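Local coordinates for hydrolase, isochorismatase family (Pseudomonas putida KT2440, PDB 4H17), which probably acts as a hydrolase of the isochorismatase family, with a Rossmann-like fold and a substrate that remains to be established, at residues Arg54-Ala59 with Pro90-Leu95; Pro65-Arg70 with Gln119-Leu124; Gly38-Ser43 with Gly76-Pro81. All coordinates share one frame; numbering follows the deposited sequence.

In the fold
Following the chain from the N terminus, 38-43 comes first, in the loop after strand 24-29; contact 3 closes when it meets 76-81, beyond helix 45-61 and strand 66-71. Contact 1 runs from that helix to 90-95, late in the loop leading to strand 99-103. Contact 2 reaches furthest, from strand 66-71 to the end of helix 114-121. Every pair of contacts crosses and none nests. Contacts 1 and 2 touch, with P94 CA 3.6 Å from H68 NE2; contact 1 ties helix 45-61 to the loop before strand 99-103, contact 2 the end of helix 114-121 to strand 66-71. Contact 3 stands apart, its nearest atoms about 10 Å from contact 1, and joins two loops beside the second subunit.

Contact 1: Arg54-Ala59 with Pro90-Leu95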
loop_
_atom_site.group_PDB
_atom_site.type_symbol
_atom_site.label_atom_id
_atom_site.label_comp_id
_atom_site.label_asym_id
_atom_site.label_seq_id
_atom_site.Cartn_x
_atom_site.Cartn_y
_atom_site.Cartn_z
ATOM N N ARG A 54 -12.292 4.198 -22.390
ATOM C CA ARG A 54 -12.096 3.037 -23.267
ATOM C C ARG A 54 -12.440 1.740 -22.549
ATOM O O ARG A 54 -13.083 0.865 -23.145
ATOM C CB ARG A 54 -10.678 2.972 -23.823
ATOM C CG ARG A 54 -10.360 4.125 -24.739
ATOM C CD ARG A 54 -8.944 4.077 -25.288
ATOM N NE ARG A 54 -8.748 5.208 -26.197
ATOM C CZ ARG A 54 -7.957 6.265 -25.989
ATOM N NH1 ARG A 54 -7.203 6.379 -24.898
ATOM N NH2 ARG A 54 -7.874 7.216 -26.906
ATOM N N LEU A 55 -12.028 1.608 -21.289
ATOM C CA LEU A 55 -12.317 0.401 -20.539
ATOM C C LEU A 55 -13.802 0.294 -20.313
ATOM O O LEU A 55 -14.375 -0.782 -20.476
ATOM C CB LEU A 55 -11.604 0.399 -19.188
ATOM C CG LEU A 55 -10.069 0.259 -19.210
ATOM C CD1 LEU A 55 -9.496 0.623 -17.854
ATOM C CD2 LEU A 55 -9.660 -1.146 -19.650
ATOM N N LEU A 56 -14.440 1.402 -19.953
ATOM C CA LEU A 56 -15.894 1.393 -19.763
ATOM C C LEU A 56 -16.653 0.999 -21.010
ATOM O O LEU A 56 -17.591 0.192 -20.973
ATOM C CB LEU A 56 -16.381 2.775 -19.375
ATOM C CG LEU A 56 -16.337 3.125 -17.924
ATOM C CD1 LEU A 56 -16.738 4.581 -17.807
ATOM C CD2 LEU A 56 -17.327 2.227 -17.160
ATOM N N ASP A 57 -16.240 1.568 -22.134
ATOM C CA ASP A 57 -16.845 1.257 -23.417
ATOM C C ASP A 57 -16.774 -0.234 -23.662
ATOM O O ASP A 57 -17.783 -0.848 -23.999
ATOM C CB ASP A 57 -16.149 2.039 -24.534
ATOM C CG ASP A 57 -16.759 1.789 -25.907
ATOM O OD1 ASP A 57 -17.995 1.897 -26.047
ATOM O OD2 ASP A 57 -15.987 1.483 -26.845
ATOM N N ALA A 58 -15.567 -0.804 -23.526
ATOM C CA ALA A 58 -15.310 -2.235 -23.760
ATOM C C ALA A 58 -16.072 -3.141 -22.816
ATOM O O ALA A 58 -16.610 -4.142 -23.240
ATOM C CB ALA A 58 -13.821 -2.543 -23.737
ATOM N N ALA A 59 -16.091 -2.796 -21.536
ATOM C CA ALA A 59 -16.865 -3.533 -20.572
ATOM C C ALA A 59 -18.360 -3.534 -20.863
ATOM O O ALA A 59 -19.023 -4.553 -20.693
ATOM C CB ALA A 59 -16.608 -2.987 -19.174
ATOM N N PRO A 90 -16.728 14.029 -16.300
ATOM C CA PRO A 90 -17.547 13.874 -17.503
ATOM C C PRO A 90 -17.116 12.719 -18.404
ATOM O O PRO A 90 -15.895 12.551 -18.695
ATOM C CB PRO A 90 -17.396 15.228 -18.197
ATOM C CG PRO A 90 -17.094 16.166 -17.063
ATOM C CD PRO A 90 -16.210 15.393 -16.147
ATOM N N GLY A 91 -18.103 11.903 -18.761
ATOM C CA GLY A 91 -17.917 10.731 -19.574
ATOM C C GLY A 91 -17.728 9.448 -18.784
ATOM O O GLY A 91 -17.803 8.356 -19.362
ATOM N N LEU A 92 -17.474 9.577 -17.479
ATOM C CA LEU A 92 -17.206 8.431 -16.647
ATOM C C LEU A 92 -18.364 8.154 -15.690
ATOM O O LEU A 92 -18.193 7.455 -14.673
ATOM C CB LEU A 92 -15.870 8.599 -15.903
ATOM C CG LEU A 92 -14.632 8.863 -16.765
ATOM C CD1 LEU A 92 -13.370 8.823 -15.920
ATOM C CD2 LEU A 92 -14.548 7.868 -17.915
ATOM N N GLU A 93 -19.531 8.720 -16.001
ATOM C CA GLU A 93 -20.733 8.482 -15.223
ATOM C C GLU A 93 -21.217 7.016 -15.334
ATOM O O GLU A 93 -21.144 6.415 -16.411
ATOM C CB GLU A 93 -21.882 9.403 -15.649
ATOM C CG GLU A 93 -21.524 10.888 -15.707
ATOM C CD GLU A 93 -20.912 11.360 -17.015
ATOM O OE1 GLU A 93 -20.621 10.543 -17.915
ATOM O OE2 GLU A 93 -20.727 12.594 -17.132
ATOM N N PRO A 94 -21.793 6.472 -14.245
ATOM C CA PRO A 94 -22.445 5.155 -14.310
ATOM C C PRO A 94 -23.695 5.149 -15.163
ATOM O O PRO A 94 -24.364 6.209 -15.327
ATOM C CB PRO A 94 -22.851 4.868 -12.890
ATOM C CG PRO A 94 -22.043 5.757 -12.030
ATOM C CD PRO A 94 -21.714 6.971 -12.864
ATOM N N LEU A 95 -23.975 3.987 -15.729
ATOM C CA LEU A 95 -25.252 3.690 -16.368
ATOM C C LEU A 95 -26.108 2.696 -15.553
ATOM O O LEU A 95 -25.626 1.991 -14.645
ATOM C CB LEU A 95 -25.009 3.106 -17.738
ATOM C CG LEU A 95 -24.289 3.993 -18.738
ATOM C CD1 LEU A 95 -24.004 3.186 -20.004
ATOM C CD2 LEU A 95 -25.079 5.270 -19.027
#
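L56 meets L92 and G91 through one methyl group, and its side chain is the one to follow. CB points from helix 45-61 toward the loop. CG then stands anti to the carbonyl carbon, with chi1 at -86°, and there the chain forks. CD1 goes to the loop: it lies 4.0 Å from L92 CD2 and also 4.0 Å from L92 CA, with the carbonyl oxygen G91 O next at 4.2 Å from L56 CD1. CD2 goes to the sheet, 3.9 Å from I66 CG2 and 4.0 Å from H68 CE1, so the two branches wedge between loop and strand.

The leucine side chains cross at about a right angle, touching methyl to methyl. L92 also packs on V49, I52 and A53, one to two turns earlier on the same helix. On the loop's outer side, E93 folds back so that G91 N donates to E93 OE2, 3.2 Å away, meeting it from above the carboxylate plane; a second bond to OE1 is weak. The positive phi of G91 suits glycine.

The arrangement belongs to the beta-alpha-beta crossover of a Rossmann-like fold: helix 45-61 links the parallel neighbours 24-29 and 66-71 and packs against them, here with a loop along its flank.

Contact 2: Pro65-Arg70 with Gln119-Leu124; sequences PIIHVR and QELGHL
P65 and L121 make the tight part of this contact. The L121 methyl CD2 sits 3.6 Å from P65 CB, with CG of the same leucine 4.0 Å from that CB, so the leucine rests on the side of the proline ring. L121 CD2 also reaches I67, lying 4.0 Å from its CD1. I67 can offer that tip because its CG1 stands anti to the carbonyl carbon (chi1 -62°), which sends the longer branch out from the strand while CG2 stays back. L121 CD2 thus sits in the corner formed by the ring just before strand 66-71 and a buried isoleucine on it.

The other side is looser. H123 comes in at about a right angle to P65, and P65 CG lies at the edge of the imidazole, near its plane, 4.2 Å from H123 CD2. This histidine was modelled in two conformers, so the detail of that edge is uncertain. Q119, E120 and L124 are exposed to solvent, and the backbone leaves the helix at G122, which has positive phi.

Strand 66-71 lies between strands 24-29 and 99-103, with S25 and I99 also touching L121. I67 faces the end of helix 114-121, whereas I66 turns away and packs on A59 and R60 of helix 45-61, so the two helices cover opposite faces of the strand.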
loop_
_atom_site.group_PDB
_atom_site.type_symbol
_atom_site.label_atom_id
_atom_site.label_comp_id
_atom_site.label_asym_id
_atom_site.label_seq_id
_atom_site.Cartn_x
_atom_site.Cartn_y
_atom_site.Cartn_z
ATOM N N PRO A 65 -19.549 -6.934 -15.459
ATOM C CA PRO A 65 -19.879 -6.216 -14.225
ATOM C C PRO A 65 -18.978 -5.044 -14.057
ATOM O O PRO A 65 -17.740 -5.178 -14.280
ATOM C CB PRO A 65 -19.645 -7.270 -13.136
ATOM C CG PRO A 65 -19.634 -8.573 -13.832
ATOM C CD PRO A 65 -19.014 -8.279 -15.170
ATOM N N ILE A 66 -19.571 -3.892 -13.702
ATOM C CA ILE A 66 -18.812 -2.685 -13.545
ATOM C C ILE A 66 -19.158 -2.048 -12.208
ATOM O O ILE A 66 -20.342 -1.834 -11.891
ATOM C CB ILE A 66 -19.137 -1.665 -14.662
ATOM C CG1 ILE A 66 -18.837 -2.267 -16.045
ATOM C CG2 ILE A 66 -18.429 -0.337 -14.427
ATOM C CD1 ILE A 66 -19.457 -1.509 -17.207
ATOM N N ILE A 67 -18.119 -1.749 -11.452
ATOM C CA ILE A 67 -18.246 -1.157 -10.093
ATOM C C ILE A 67 -17.551 0.192 -10.053
ATOM O O ILE A 67 -16.363 0.315 -10.392
ATOM C CB ILE A 67 -17.608 -2.041 -9.045
ATOM C CG1 ILE A 67 -18.315 -3.390 -8.999
ATOM C CG2 ILE A 67 -17.589 -1.295 -7.721
ATOM C CD1 ILE A 67 -17.613 -4.461 -8.175
ATOM N N HIS A 68 -18.308 1.232 -9.746
ATOM C CA HIS A 68 -17.785 2.573 -9.566
ATOM C C HIS A 68 -17.693 2.881 -8.064
ATOM O O HIS A 68 -18.683 2.746 -7.320
ATOM C CB HIS A 68 -18.718 3.610 -10.194
ATOM C CG HIS A 68 -19.092 3.339 -11.615
ATOM N ND1 HIS A 68 -18.488 3.994 -12.667
ATOM C CD2 HIS A 68 -20.016 2.523 -12.163
ATOM C CE1 HIS A 68 -19.015 3.569 -13.804
ATOM N NE2 HIS A 68 -19.957 2.689 -13.525
ATOM N N VAL A 69 -16.527 3.324 -7.645
ATOM C CA VAL A 69 -16.278 3.737 -6.275
ATOM C C VAL A 69 -16.096 5.258 -6.220
ATOM O O VAL A 69 -15.377 5.793 -7.057
ATOM C CB VAL A 69 -15.017 3.014 -5.745
ATOM C CG1 VAL A 69 -14.679 3.486 -4.362
ATOM C CG2 VAL A 69 -15.178 1.490 -5.783
ATOM N N ARG A 70 -16.674 5.934 -5.224
ATOM C CA ARG A 70 -16.410 7.329 -4.961
ATOM C C ARG A 70 -16.211 7.570 -3.482
ATOM O O ARG A 70 -16.698 6.806 -2.636
ATOM C CB ARG A 70 -17.604 8.213 -5.378
ATOM C CG ARG A 70 -17.768 8.405 -6.864
ATOM C CD ARG A 70 -18.769 9.513 -7.151
ATOM N NE ARG A 70 -20.156 9.140 -6.801
ATOM C CZ ARG A 70 -21.238 9.864 -7.155
ATOM N NH1 ARG A 70 -21.123 11.021 -7.774
ATOM N NH2 ARG A 70 -22.455 9.422 -6.845
ATOM N N GLN A 119 -18.174 -11.224 -4.319
ATOM C CA GLN A 119 -18.558 -12.646 -4.130
ATOM C C GLN A 119 -19.772 -13.006 -4.990
ATOM O O GLN A 119 -19.765 -13.992 -5.730
ATOM C CB GLN A 119 -18.802 -12.947 -2.654
ATOM C CG GLN A 119 -17.507 -13.027 -1.890
ATOM C CD GLN A 119 -17.726 -13.188 -0.400
ATOM O OE1 GLN A 119 -18.547 -12.498 0.195
ATOM N NE2 GLN A 119 -17.006 -14.111 0.202
ATOM N N GLU A 120 -20.776 -12.140 -4.942
ATOM C CA GLU A 120 -21.970 -12.314 -5.698
ATOM C C GLU A 120 -21.725 -12.338 -7.202
ATOM O O GLU A 120 -22.412 -13.071 -7.964
ATOM C CB GLU A 120 -22.882 -11.158 -5.370
ATOM C CG GLU A 120 -24.294 -11.327 -5.854
ATOM C CD GLU A 120 -25.198 -10.207 -5.375
ATOM O OE1 GLU A 120 -24.669 -9.201 -4.884
ATOM O OE2 GLU A 120 -26.419 -10.361 -5.471
ATOM N N LEU A 121 -20.764 -11.539 -7.648
ATOM C CA LEU A 121 -20.460 -11.451 -9.062
ATOM C C LEU A 121 -19.666 -12.678 -9.548
ATOM O O LEU A 121 -19.721 -13.051 -10.717
ATOM C CB LEU A 121 -19.680 -10.203 -9.359
ATOM C CG LEU A 121 -20.484 -8.925 -9.639
ATOM C CD1 LEU A 121 -21.722 -8.828 -8.767
ATOM C CD2 LEU A 121 -19.675 -7.651 -9.534
ATOM N N GLY A 122 -18.970 -13.338 -8.633
ATOM C CA GLY A 122 -18.386 -14.611 -8.957
ATOM C C GLY A 122 -17.037 -14.625 -9.631
ATOM O O GLY A 122 -16.558 -15.706 -9.919
ATOM N N HIS A 123 -16.428 -13.467 -9.889
ATOM C CA HIS A 123 -15.100 -13.422 -10.564
ATOM C C HIS A 123 -13.956 -13.135 -9.631
ATOM O O HIS A 123 -13.961 -12.138 -8.910
ATOM C CB HIS A 123 -15.109 -12.394 -11.702
ATOM C CG HIS A 123 -16.202 -12.633 -12.677
ATOM N ND1 HIS A 123 -16.230 -13.742 -13.493
ATOM C CD2 HIS A 123 -17.313 -11.920 -12.962
ATOM C CE1 HIS A 123 -17.324 -13.710 -14.231
ATOM N NE2 HIS A 123 -18.000 -12.615 -13.924
ATOM N N LEU A 124 -12.954 -14.010 -9.658
ATOM C CA LEU A 124 -11.717 -13.774 -8.926
ATOM C C LEU A 124 -10.836 -12.723 -9.598
ATOM O O LEU A 124 -10.065 -12.083 -8.899
ATOM C CB LEU A 124 -10.938 -15.081 -8.747
ATOM C CG LEU A 124 -11.538 -16.047 -7.714
ATOM C CD1 LEU A 124 -10.719 -17.338 -7.668
ATOM C CD2 LEU A 124 -11.607 -15.430 -6.320
#

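Contact 3: Gly38-Ser43 with Gly76-Pro81; sequences GPLKLS and GGRFDP. With EDO (1,2-ethanediol), chain G; EDO (1,2-ethanediol), chain H.
R78 bends at chi2 (-71°), and that bend lays its guanidinium along P39, with P39 CG over one face of the flat group. L40, by contrast, runs extended from a CG anti to the carbonyl carbon (chi1 -62°), which carries CD1 out to the ring of F79. P39 CG is 3.3 Å from R78 NH2 and 3.6 Å from R78 CZ, while P39 CD lies 3.6 Å from R78 NH1; the proline edge thus spans the group obliquely, an apolar contact over the guanidinium face that uses none of its N-H groups. NH1 instead makes a salt bridge to E34, whose other carboxylate oxygen accepts the backbone N-H of F79. One acid therefore fixes both the arginine head and the backbone beside it.

L40 CD1 is 4.0 Å from both F79 CE1 and F79 CZ, the two side chains crossing at about a right angle. F79 holds a positive phi (52°) in the type II turn G77-D80, and L40 lies in the type I turn G38-K41, so two turns present their side chains to each other. Beside the second turn, R78 N donates to O2 of an ethanediol of chain G at 2.8 Å. With an alanine at R78, E34 would probably be left without its charged mate and P39 without the flat surface it lies on.

F79 stacks on H71 and meets Y35 edge-to-face, a cluster beside a sulfate, about 3 Å from the F79 side chain, that probably came from the crystallisation liquor but may mark a pocket. The two loops follow neighbouring parallel strands, 24-29 and 66-71, and meet at the subunit interface, where L11 and M8 of the second subunit pack against them; the first leads into helix 45-61.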
loop_
_atom_site.group_PDB
_atom_site.type_symbol
_atom_site.label_atom_id
_atom_site.label_comp_id
_atom_site.label_asym_id
_atom_site.label_seq_id
_atom_site.Cartn_x
_atom_site.Cartn_y
_atom_site.Cartn_z
ATOM N N GLY A 38 -7.367 22.318 -8.428
ATOM C CA GLY A 38 -6.938 22.502 -7.027
ATOM C C GLY A 38 -5.701 21.695 -6.610
ATOM O O GLY A 38 -4.983 21.190 -7.452
ATOM N N PRO A 39 -5.448 21.588 -5.287
ATOM C CA PRO A 39 -4.280 20.885 -4.765
ATOM C C PRO A 39 -4.278 19.404 -5.106
ATOM O O PRO A 39 -3.201 18.778 -5.122
ATOM C CB PRO A 39 -4.382 21.093 -3.234
ATOM C CG PRO A 39 -5.790 21.454 -2.989
ATOM C CD PRO A 39 -6.294 22.135 -4.221
ATOM N N LEU A 40 -5.449 18.812 -5.373
ATOM C CA LEU A 40 -5.514 17.386 -5.722
ATOM C C LEU A 40 -5.589 17.178 -7.245
ATOM O O LEU A 40 -5.854 16.100 -7.697
ATOM C CB LEU A 40 -6.659 16.661 -4.996
ATOM C CG LEU A 40 -6.520 16.663 -3.481
ATOM C CD1 LEU A 40 -7.802 16.080 -2.926
ATOM C CD2 LEU A 40 -5.295 15.844 -3.056
ATOM N N LYS A 41 -5.259 18.215 -8.028
ATOM C CA LYS A 41 -5.237 18.060 -9.467
ATOM C C LYS A 41 -4.185 17.025 -9.819
ATOM O O LYS A 41 -3.020 17.200 -9.409
ATOM C CB LYS A 41 -4.877 19.383 -10.159
ATOM C CG LYS A 41 -4.887 19.319 -11.656
ATOM C CD LYS A 41 -4.341 20.622 -12.245
ATOM C CE LYS A 41 -4.340 20.551 -13.767
ATOM N NZ LYS A 41 -4.564 21.886 -14.402
ATOM N N LEU A 42 -4.553 15.990 -10.587
ATOM C CA LEU A 42 -3.632 14.889 -10.876
ATOM C C LEU A 42 -2.920 15.154 -12.174
ATOM O O LEU A 42 -3.386 15.981 -12.980
ATOM C CB LEU A 42 -4.289 13.522 -10.869
ATOM C CG LEU A 42 -5.048 13.248 -9.561
ATOM C CD1 LEU A 42 -5.696 11.865 -9.644
ATOM C CD2 LEU A 42 -4.212 13.325 -8.289
ATOM N N SER A 43 -1.805 14.456 -12.372
ATOM C CA SER A 43 -1.003 14.626 -13.578
ATOM C C SER A 43 -1.346 13.574 -14.603
ATOM O O SER A 43 -1.638 12.443 -14.256
ATOM C CB SER A 43 0.494 14.537 -13.275
ATOM O OG SER A 43 0.893 15.550 -12.393
ATOM N N GLY A 76 -19.173 20.854 1.797
ATOM C CA GLY A 76 -18.335 22.057 1.819
ATOM C C GLY A 76 -16.840 21.836 1.785
ATOM O O GLY A 76 -16.067 22.775 1.866
ATOM N N GLY A 77 -16.437 20.591 1.640
ATOM C CA GLY A 77 -15.026 20.201 1.791
ATOM C C GLY A 77 -14.518 19.435 0.604
ATOM O O GLY A 77 -15.008 19.567 -0.511
ATOM N N ARG A 78 -13.490 18.626 0.821
ATOM C CA ARG A 78 -12.938 17.835 -0.240
ATOM C C ARG A 78 -13.910 16.734 -0.695
ATOM O O ARG A 78 -14.616 16.147 0.126
ATOM C CB ARG A 78 -11.576 17.259 0.220
ATOM C CG ARG A 78 -10.499 18.320 0.503
ATOM C CD ARG A 78 -10.012 18.978 -0.775
ATOM N NE ARG A 78 -9.292 20.219 -0.505
ATOM C CZ ARG A 78 -9.037 21.170 -1.405
ATOM N NH1 ARG A 78 -9.409 21.050 -2.683
ATOM N NH2 ARG A 78 -8.380 22.245 -1.024
ATOM N N PHE A 79 -13.955 16.483 -2.001
ATOM C CA PHE A 79 -14.895 15.560 -2.636
ATOM C C PHE A 79 -16.335 15.863 -2.232
ATOM O O PHE A 79 -17.162 14.969 -2.132
ATOM C CB PHE A 79 -14.559 14.087 -2.287
ATOM C CG PHE A 79 -13.111 13.705 -2.584
ATOM C CD1 PHE A 79 -12.085 13.971 -1.703
ATOM C CD2 PHE A 79 -12.791 13.120 -3.826
ATOM C CE1 PHE A 79 -10.771 13.639 -1.998
ATOM C CE2 PHE A 79 -11.469 12.783 -4.124
ATOM C CZ PHE A 79 -10.465 13.057 -3.220
ATOM N N ASP A 80 -16.627 17.153 -2.052
ATOM C CA ASP A 80 -17.924 17.609 -1.595
ATOM C C ASP A 80 -19.096 16.944 -2.350
ATOM O O ASP A 80 -19.279 17.201 -3.534
ATOM C CB ASP A 80 -17.960 19.105 -1.830
ATOM C CG ASP A 80 -19.207 19.765 -1.329
ATOM O OD1 ASP A 80 -20.126 19.095 -0.846
ATOM O OD2 ASP A 80 -19.257 21.009 -1.483
ATOM N N PRO A 81 -19.947 16.180 -1.650
ATOM C CA PRO A 81 -20.995 15.491 -2.361
ATOM C C PRO A 81 -22.165 16.386 -2.750
ATOM O O PRO A 81 -23.003 15.969 -3.535
ATOM C CB PRO A 81 -21.408 14.416 -1.402
ATOM C CG PRO A 81 -21.175 15.036 -0.035
ATOM C CD PRO A 81 -19.905 15.815 -0.223
HETATM C C1 EDO G . -11.794 18.989 4.841
HETATM O O1 EDO G . -12.695 20.020 4.377
HETATM C C2 EDO G . -12.403 17.640 4.592
HETATM O O2 EDO G . -12.555 17.392 3.184
HETATM C C1 EDO H . 1.715 10.236 -14.232
HETATM O O1 EDO H . 1.445 11.498 -14.869
HETATM C C2 EDO H . 0.393 9.726 -13.664
HETATM O O2 EDO H . -0.143 10.594 -12.662
#